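Local coordinates for thioesterase superfamily protein (Sulfolobus solfataricus, PDB 2GF6) that probably hydrolyses fatty acyl-CoA thioesters and binds coenzyme A, at residues E6-T18 against V71-P83. Residues are numbered along the deposited sequence; the frame is centred on the assembly and turned at random.
Sequences EYVFEDVVRIYDT and VKLGDKLTVLLNP
F9 and V79 form a hydrogen-bonded antiparallel pair, F9 N giving to V79 O at 3.0 Å and V79 N returning to F9 O at 2.7 Å. D11 and L77 repeat the exchange, with L77 N to D11 O also 2.7 Å, and the strand axes run antiparallel at 155°. E10 faces T78 in a non-hydrogen-bonded pair between them; the two side chains lie side by side, and T78 OG1 gives a weak bond to E10 OE2. Two further bonds hold the chain beyond strand 8-12: V13 N reaches D75 O almost straight (167°), and G74 N, inside the type II turn K72-D75, meets V13 O. The V13 side chain sits over this turn; chi1 of -177° leaves CG2 beside the backbone N, where it lies 3.7 Å from L77 CD1 and also meets V71 CG2. At the far end, the Y7 ring lies obliquely across P83, CE1 being 3.5 Å from P83 CD, while Y7 O accepts from L81 N. Within the chain, strand 8-12 pairs with 76-85 alone and so ends this side of the hotdog sheet; 76-85 in turn joins 90-99 through backbone bonds of T78, L80 and N82. Helix 26-45 packs against the face carrying F9 and V79, both of which touch T36, and F40 meets the Y7 ring with planes about 30° apart. A serine in place of Y7 would probably leave P83 and F40 without their aromatic partner. D11 OD1 accepts from V12 N on its anti lone pair and forms a salt bridge with R14, while OD2 turns to R31 and N35 of the helix; R14 also pairs with E38 of a second subunit. D75 OD2, met by K72 N from above the carboxylate plane, has K99 as its charged partner.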
ATOM      1  N   GLU A   6     -21.913  -6.802  15.717  1.00 31.82           N
ATOM      2  CA  GLU A   6     -21.103  -7.433  14.648  1.00 32.26           C
ATOM      3  C   GLU A   6     -21.003  -6.558  13.421  1.00 32.07           C
ATOM      4  O   GLU A   6     -20.131  -6.771  12.569  1.00 32.75           O
ATOM      5  CB  GLU A   6     -21.692  -8.762  14.151  1.00 32.59           C
ATOM      6  CG  GLU A   6     -22.369  -9.588  15.171  1.00 33.96           C
ATOM      7  CD  GLU A   6     -23.811  -9.242  15.270  1.00 36.08           C
ATOM      8  OE1 GLU A   6     -24.589  -9.873  14.523  1.00 38.27           O
ATOM      9  OE2 GLU A   6     -24.160  -8.368  16.104  1.00 36.03           O
ATOM     10  N   TYR A   7     -21.945  -5.628  13.296  1.00 31.53           N
ATOM     11  CA  TYR A   7     -22.119  -4.880  12.082  1.00 31.25           C
ATOM     12  C   TYR A   7     -21.465  -3.530  12.184  1.00 31.14           C
ATOM     13  O   TYR A   7     -21.420  -2.833  11.189  1.00 30.61           O
ATOM     14  CB  TYR A   7     -23.612  -4.717  11.771  1.00 31.24           C
ATOM     15  CG  TYR A   7     -24.326  -6.045  11.573  1.00 31.23           C
ATOM     16  CD1 TYR A   7     -24.034  -6.860  10.484  1.00 31.75           C
ATOM     17  CD2 TYR A   7     -25.269  -6.482  12.466  1.00 30.51           C
ATOM     18  CE1 TYR A   7     -24.662  -8.078  10.309  1.00 31.79           C
ATOM     19  CE2 TYR A   7     -25.903  -7.698  12.298  1.00 32.28           C
ATOM     20  CZ  TYR A   7     -25.603  -8.494  11.217  1.00 31.79           C
ATOM     21  OH  TYR A   7     -26.248  -9.707  11.035  1.00 30.86           O
ATOM     22  N   VAL A   8     -20.984  -3.162  13.383  1.00 31.35           N
ATOM     23  CA  VAL A   8     -20.372  -1.851  13.649  1.00 31.07           C
ATOM     24  C   VAL A   8     -18.873  -2.012  13.908  1.00 31.49           C
ATOM     25  O   VAL A   8     -18.466  -2.792  14.769  1.00 31.37           O
ATOM     26  CB  VAL A   8     -21.010  -1.154  14.889  1.00 31.43           C
ATOM     27  CG1 VAL A   8     -20.599   0.325  14.968  1.00 31.86           C
ATOM     28  CG2 VAL A   8     -22.531  -1.267  14.874  1.00 30.20           C
ATOM     29  N   PHE A   9     -18.063  -1.256  13.175  1.00 31.39           N
ATOM     30  CA  PHE A   9     -16.612  -1.219  13.369  1.00 32.67           C
ATOM     31  C   PHE A   9     -16.113   0.214  13.419  1.00 32.94           C
ATOM     32  O   PHE A   9     -16.514   1.021  12.592  1.00 33.63           O
ATOM     33  CB  PHE A   9     -15.916  -1.935  12.202  1.00 32.93           C
ATOM     34  CG  PHE A   9     -14.412  -1.976  12.324  1.00 34.09           C
ATOM     35  CD1 PHE A   9     -13.806  -2.863  13.193  1.00 35.27           C
ATOM     36  CD2 PHE A   9     -13.617  -1.135  11.570  1.00 33.99           C
ATOM     37  CE1 PHE A   9     -12.431  -2.911  13.322  1.00 35.90           C
ATOM     38  CE2 PHE A   9     -12.242  -1.165  11.696  1.00 35.38           C
ATOM     39  CZ  PHE A   9     -11.645  -2.057  12.586  1.00 35.19           C
ATOM     40  N   GLU A  10     -15.211   0.523  14.351  1.00 33.57           N
ATOM     41  CA  GLU A  10     -14.624   1.859  14.409  1.00 34.06           C
ATOM     42  C   GLU A  10     -13.133   1.855  14.122  1.00 34.43           C
ATOM     43  O   GLU A  10     -12.414   0.944  14.544  1.00 33.83           O
ATOM     44  CB  GLU A  10     -14.870   2.507  15.769  1.00 34.33           C
ATOM     45  CG  GLU A  10     -16.266   2.343  16.258  1.00 35.45           C
ATOM     46  CD  GLU A  10     -16.581   3.329  17.334  1.00 37.23           C
ATOM     47  OE1 GLU A  10     -15.999   3.230  18.432  1.00 35.47           O
ATOM     48  OE2 GLU A  10     -17.397   4.224  17.050  1.00 42.54           O
ATOM     49  N   ASP A  11     -12.684   2.887  13.398  1.00 35.07           N
ATOM     50  CA  ASP A  11     -11.291   3.016  13.000  1.00 35.77           C
ATOM     51  C   ASP A  11     -10.908   4.496  12.951  1.00 35.48           C
ATOM     52  O   ASP A  11     -11.744   5.367  13.118  1.00 35.44           O
ATOM     53  CB  ASP A  11     -11.053   2.332  11.648  1.00 36.36           C
ATOM     54  CG  ASP A  11      -9.727   1.556  11.605  1.00 38.61           C
ATOM     55  OD1 ASP A  11      -8.739   2.029  12.219  1.00 41.50           O
ATOM     56  OD2 ASP A  11      -9.682   0.464  10.980  1.00 39.79           O
ATOM     57  N   VAL A  12      -9.629   4.762  12.745  1.00 35.27           N
ATOM     58  CA  VAL A  12      -9.087   6.127  12.745  1.00 35.04           C
ATOM     59  C   VAL A  12      -8.173   6.267  11.522  1.00 34.27           C
ATOM     60  O   VAL A  12      -7.452   5.314  11.164  1.00 33.40           O
ATOM     61  CB  VAL A  12      -8.341   6.430  14.089  1.00 35.46           C
ATOM     62  CG1 VAL A  12      -7.128   5.519  14.264  1.00 36.79           C
ATOM     63  CG2 VAL A  12      -7.932   7.885  14.196  1.00 35.76           C
ATOM     64  N   VAL A  13      -8.253   7.419  10.856  1.00 32.70           N
ATOM     65  CA  VAL A  13      -7.454   7.659   9.663  1.00 32.25           C
ATOM     66  C   VAL A  13      -6.006   7.953  10.037  1.00 31.55           C
ATOM     67  O   VAL A  13      -5.729   8.822  10.857  1.00 31.08           O
ATOM     68  CB  VAL A  13      -8.031   8.813   8.778  1.00 32.69           C
ATOM     69  CG1 VAL A  13      -7.202   9.001   7.488  1.00 33.22           C
ATOM     70  CG2 VAL A  13      -9.483   8.515   8.374  1.00 32.73           C
ATOM     71  N   ARG A  14      -5.100   7.207   9.406  1.00 31.51           N
ATOM     72  CA  ARG A  14      -3.682   7.161   9.751  1.00 31.26           C
ATOM     73  C   ARG A  14      -2.863   7.769   8.603  1.00 29.79           C
ATOM     74  O   ARG A  14      -3.361   7.992   7.498  1.00 28.43           O
ATOM     75  CB  ARG A  14      -3.244   5.717  10.007  1.00 31.74           C
ATOM     76  CG  ARG A  14      -2.935   5.383  11.440  1.00 34.91           C
ATOM     77  CD  ARG A  14      -4.157   5.131  12.275  1.00 36.75           C
ATOM     78  NE  ARG A  14      -3.817   4.525  13.572  1.00 40.45           N
ATOM     79  CZ  ARG A  14      -4.458   3.492  14.124  1.00 40.45           C
ATOM     80  NH1 ARG A  14      -5.513   2.925  13.516  1.00 42.35           N
ATOM     81  NH2 ARG A  14      -4.049   3.021  15.289  1.00 38.97           N
ATOM     82  N   ILE A  15      -1.599   8.054   8.861  1.00 28.64           N
ATOM     83  CA  ILE A  15      -0.751   8.659   7.818  1.00 27.42           C
ATOM     84  C   ILE A  15      -0.634   7.770   6.587  1.00 27.33           C
ATOM     85  O   ILE A  15      -0.590   8.238   5.442  1.00 26.31           O
ATOM     86  CB  ILE A  15       0.669   9.004   8.379  1.00 27.84           C
ATOM     87  CG1 ILE A  15       1.447   9.821   7.355  1.00 25.74           C
ATOM     88  CG2 ILE A  15       1.444   7.718   8.861  1.00 27.97           C
ATOM     89  CD1 ILE A  15       0.754  11.091   6.950  1.00 26.92           C
ATOM     90  N   TYR A  16      -0.579   6.473   6.814  1.00 26.64           N
ATOM     91  CA  TYR A  16      -0.498   5.555   5.706  1.00 27.29           C
ATOM     92  C   TYR A  16      -1.866   5.400   4.998  1.00 27.24           C
ATOM     93  O   TYR A  16      -1.976   4.691   3.990  1.00 26.03           O
ATOM     94  CB  TYR A  16       0.068   4.195   6.160  1.00 27.45           C
ATOM     95  CG  TYR A  16      -0.587   3.607   7.393  1.00 28.35           C
ATOM     96  CD1 TYR A  16      -1.828   2.983   7.311  1.00 29.45           C
ATOM     97  CD2 TYR A  16       0.049   3.624   8.628  1.00 27.85           C
ATOM     98  CE1 TYR A  16      -2.445   2.451   8.421  1.00 27.91           C
ATOM     99  CE2 TYR A  16      -0.582   3.086   9.772  1.00 26.73           C
ATOM    100  CZ  TYR A  16      -1.835   2.496   9.646  1.00 27.91           C
ATOM    101  OH  TYR A  16      -2.492   1.937  10.743  1.00 28.85           O
ATOM    102  N   ASP A  17      -2.916   6.039   5.515  1.00 26.57           N
ATOM    103  CA  ASP A  17      -4.212   6.042   4.787  1.00 27.63           C
ATOM    104  C   ASP A  17      -4.371   7.195   3.815  1.00 27.19           C
ATOM    105  O   ASP A  17      -5.353   7.256   3.075  1.00 27.35           O
ATOM    106  CB  ASP A  17      -5.390   6.066   5.770  1.00 28.25           C
ATOM    107  CG  ASP A  17      -5.450   4.815   6.629  1.00 29.73           C
ATOM    108  OD1 ASP A  17      -5.220   3.710   6.086  1.00 31.22           O
ATOM    109  OD2 ASP A  17      -5.683   4.963   7.836  1.00 32.81           O
ATOM    110  N   THR A  18      -3.402   8.100   3.796  1.00 27.05           N
ATOM    111  CA  THR A  18      -3.504   9.351   3.046  1.00 26.93           C
ATOM    112  C   THR A  18      -2.482   9.435   1.926  1.00 27.30           C
ATOM    113  O   THR A  18      -1.466   8.764   1.975  1.00 26.27           O
ATOM    114  CB  THR A  18      -3.166  10.549   3.955  1.00 27.26           C
ATOM    115  OG1 THR A  18      -1.808  10.433   4.408  1.00 27.28           O
ATOM    116  CG2 THR A  18      -4.089  10.581   5.196  1.00 27.96           C
ATOM    117  N   VAL A  71     -12.304  12.116   4.089  1.00 30.47           N
ATOM    118  CA  VAL A  71     -11.831  11.917   5.451  1.00 30.60           C
ATOM    119  C   VAL A  71     -10.315  12.170   5.509  1.00 30.48           C
ATOM    120  O   VAL A  71      -9.572  11.910   4.551  1.00 29.75           O
ATOM    121  CB  VAL A  71     -12.231  10.500   6.039  1.00 30.64           C
ATOM    122  CG1 VAL A  71     -13.735  10.408   6.165  1.00 31.71           C
ATOM    123  CG2 VAL A  71     -11.733   9.359   5.203  1.00 30.18           C
ATOM    124  N   LYS A  72      -9.873  12.637   6.660  1.00 30.18           N
ATOM    125  CA  LYS A  72      -8.544  13.172   6.831  1.00 30.78           C
ATOM    126  C   LYS A  72      -7.787  12.497   7.939  1.00 30.41           C
ATOM    127  O   LYS A  72      -8.337  11.730   8.733  1.00 29.94           O
ATOM    128  CB  LYS A  72      -8.638  14.670   7.142  1.00 30.42           C
ATOM    129  CG  LYS A  72      -9.399  15.433   6.065  1.00 31.76           C
ATOM    130  CD  LYS A  72      -9.566  16.898   6.389  1.00 31.79           C
ATOM    131  CE  LYS A  72      -8.210  17.590   6.448  1.00 35.33           C
ATOM    132  NZ  LYS A  72      -8.236  18.981   5.927  1.00 38.36           N
ATOM    133  N   LEU A  73      -6.507  12.833   8.012  1.00 30.24           N
ATOM    134  CA  LEU A  73      -5.628  12.220   8.978  1.00 30.05           C
ATOM    135  C   LEU A  73      -6.150  12.511  10.375  1.00 30.23           C
ATOM    136  O   LEU A  73      -6.362  13.664  10.733  1.00 30.51           O
ATOM    137  CB  LEU A  73      -4.223  12.766   8.791  1.00 29.83           C
ATOM    138  CG  LEU A  73      -3.123  12.314   9.734  1.00 29.46           C
ATOM    139  CD1 LEU A  73      -2.791  10.871   9.565  1.00 30.49           C
ATOM    140  CD2 LEU A  73      -1.892  13.223   9.459  1.00 29.91           C
ATOM    141  N   GLY A  74      -6.372  11.466  11.169  1.00 29.99           N
ATOM    142  CA  GLY A  74      -6.840  11.668  12.544  1.00 29.54           C
ATOM    143  C   GLY A  74      -8.339  11.481  12.738  1.00 29.96           C
ATOM    144  O   GLY A  74      -8.786  11.214  13.855  1.00 29.73           O
ATOM    145  N   ASP A  75      -9.134  11.607  11.673  1.00 29.52           N
ATOM    146  CA  ASP A  75     -10.582  11.472  11.823  1.00 29.05           C
ATOM    147  C   ASP A  75     -10.885  10.087  12.363  1.00 29.69           C
ATOM    148  O   ASP A  75     -10.245   9.125  11.962  1.00 29.67           O
ATOM    149  CB  ASP A  75     -11.288  11.689  10.482  1.00 28.37           C
ATOM    150  CG  ASP A  75     -11.333  13.159  10.074  1.00 28.15           C
ATOM    151  OD1 ASP A  75     -10.947  14.043  10.904  1.00 25.03           O
ATOM    152  OD2 ASP A  75     -11.771  13.428   8.934  1.00 27.19           O
ATOM    153  N   LYS A  76     -11.826   9.996  13.303  1.00 30.86           N
ATOM    154  CA  LYS A  76     -12.387   8.704  13.698  1.00 31.96           C
ATOM    155  C   LYS A  76     -13.560   8.377  12.801  1.00 31.25           C
ATOM    156  O   LYS A  76     -14.368   9.255  12.489  1.00 31.44           O
ATOM    157  CB  LYS A  76     -12.894   8.719  15.138  1.00 31.60           C
ATOM    158  CG  LYS A  76     -11.807   8.838  16.186  1.00 33.90           C
ATOM    159  CD  LYS A  76     -12.379   8.744  17.628  1.00 34.51           C
ATOM    160  CE  LYS A  76     -13.539   9.736  17.940  1.00 37.11           C
ATOM    161  NZ  LYS A  76     -13.116  11.164  18.098  1.00 38.42           N
ATOM    162  N   LEU A  77     -13.697   7.099  12.465  1.00 30.68           N
ATOM    163  CA  LEU A  77     -14.728   6.629  11.546  1.00 30.44           C
ATOM    164  C   LEU A  77     -15.488   5.448  12.129  1.00 30.17           C
ATOM    165  O   LEU A  77     -14.968   4.699  12.941  1.00 29.95           O
ATOM    166  CB  LEU A  77     -14.102   6.195  10.223  1.00 30.43           C
ATOM    167  CG  LEU A  77     -13.138   7.186   9.582  1.00 31.14           C
ATOM    168  CD1 LEU A  77     -12.589   6.581   8.352  1.00 30.29           C
ATOM    169  CD2 LEU A  77     -13.790   8.515   9.260  1.00 32.03           C
ATOM    170  N   THR A  78     -16.736   5.314  11.717  1.00 30.00           N
ATOM    171  CA  THR A  78     -17.568   4.202  12.090  1.00 29.68           C
ATOM    172  C   THR A  78     -18.006   3.600  10.766  1.00 29.17           C
ATOM    173  O   THR A  78     -18.522   4.295   9.911  1.00 29.01           O
ATOM    174  CB  THR A  78     -18.786   4.689  12.925  1.00 30.14           C
ATOM    175  OG1 THR A  78     -18.340   5.162  14.199  1.00 30.54           O
ATOM    176  CG2 THR A  78     -19.803   3.572  13.138  1.00 31.27           C
ATOM    177  N   VAL A  79     -17.721   2.318  10.566  1.00 28.98           N
ATOM    178  CA  VAL A  79     -18.230   1.600   9.417  1.00 28.18           C
ATOM    179  C   VAL A  79     -19.445   0.773   9.882  1.00 27.35           C
ATOM    180  O   VAL A  79     -19.395   0.101  10.906  1.00 26.17           O
ATOM    181  CB  VAL A  79     -17.131   0.698   8.764  1.00 28.55           C
ATOM    182  CG1 VAL A  79     -17.557   0.214   7.394  1.00 28.87           C
ATOM    183  CG2 VAL A  79     -15.787   1.439   8.696  1.00 28.66           C
ATOM    184  N   LEU A  80     -20.530   0.876   9.116  1.00 27.32           N
ATOM    185  CA  LEU A  80     -21.750   0.092   9.281  1.00 27.48           C
ATOM    186  C   LEU A  80     -21.828  -0.951   8.166  1.00 27.70           C
ATOM    187  O   LEU A  80     -21.736  -0.620   6.998  1.00 26.28           O
ATOM    188  CB  LEU A  80     -22.983   1.009   9.232  1.00 27.72           C
ATOM    189  CG  LEU A  80     -22.956   2.243  10.142  1.00 28.85           C
ATOM    190  CD1 LEU A  80     -24.238   3.018  10.082  1.00 30.01           C
ATOM    191  CD2 LEU A  80     -22.696   1.851  11.579  1.00 30.88           C
ATOM    192  N   LEU A  81     -22.012  -2.214   8.536  1.00 27.51           N
ATOM    193  CA  LEU A  81     -22.086  -3.294   7.560  1.00 28.12           C
ATOM    194  C   LEU A  81     -23.494  -3.865   7.416  1.00 27.90           C
ATOM    195  O   LEU A  81     -24.197  -4.064   8.408  1.00 26.43           O
ATOM    196  CB  LEU A  81     -21.137  -4.424   7.961  1.00 28.21           C
ATOM    197  CG  LEU A  81     -20.683  -5.371   6.841  1.00 28.73           C
ATOM    198  CD1 LEU A  81     -19.717  -4.678   5.868  1.00 29.71           C
ATOM    199  CD2 LEU A  81     -20.029  -6.571   7.467  1.00 27.87           C
ATOM    200  N   ASN A  82     -23.874  -4.151   6.173  1.00 27.74           N
ATOM    201  CA  ASN A  82     -25.102  -4.870   5.881  1.00 28.58           C
ATOM    202  C   ASN A  82     -24.823  -6.020   4.919  1.00 28.76           C
ATOM    203  O   ASN A  82     -24.853  -5.832   3.710  1.00 28.84           O
ATOM    204  CB  ASN A  82     -26.121  -3.920   5.257  1.00 29.27           C
ATOM    205  CG  ASN A  82     -27.495  -4.573   5.054  1.00 30.51           C
ATOM    206  OD1 ASN A  82     -28.108  -5.010   6.011  1.00 32.14           O
ATOM    207  ND2 ASN A  82     -27.983  -4.608   3.808  1.00 32.55           N
ATOM    208  N   PRO A  83     -24.556  -7.219   5.453  1.00 29.04           N
ATOM    209  CA  PRO A  83     -24.370  -8.387   4.586  1.00 29.20           C
ATOM    210  C   PRO A  83     -25.687  -8.842   3.942  1.00 29.59           C
ATOM    211  O   PRO A  83     -26.696  -8.966   4.631  1.00 29.78           O
ATOM    212  CB  PRO A  83     -23.840  -9.464   5.542  1.00 28.99           C
ATOM    213  CG  PRO A  83     -23.506  -8.739   6.817  1.00 29.57           C
ATOM    214  CD  PRO A  83     -24.417  -7.567   6.876  1.00 28.64           C
TER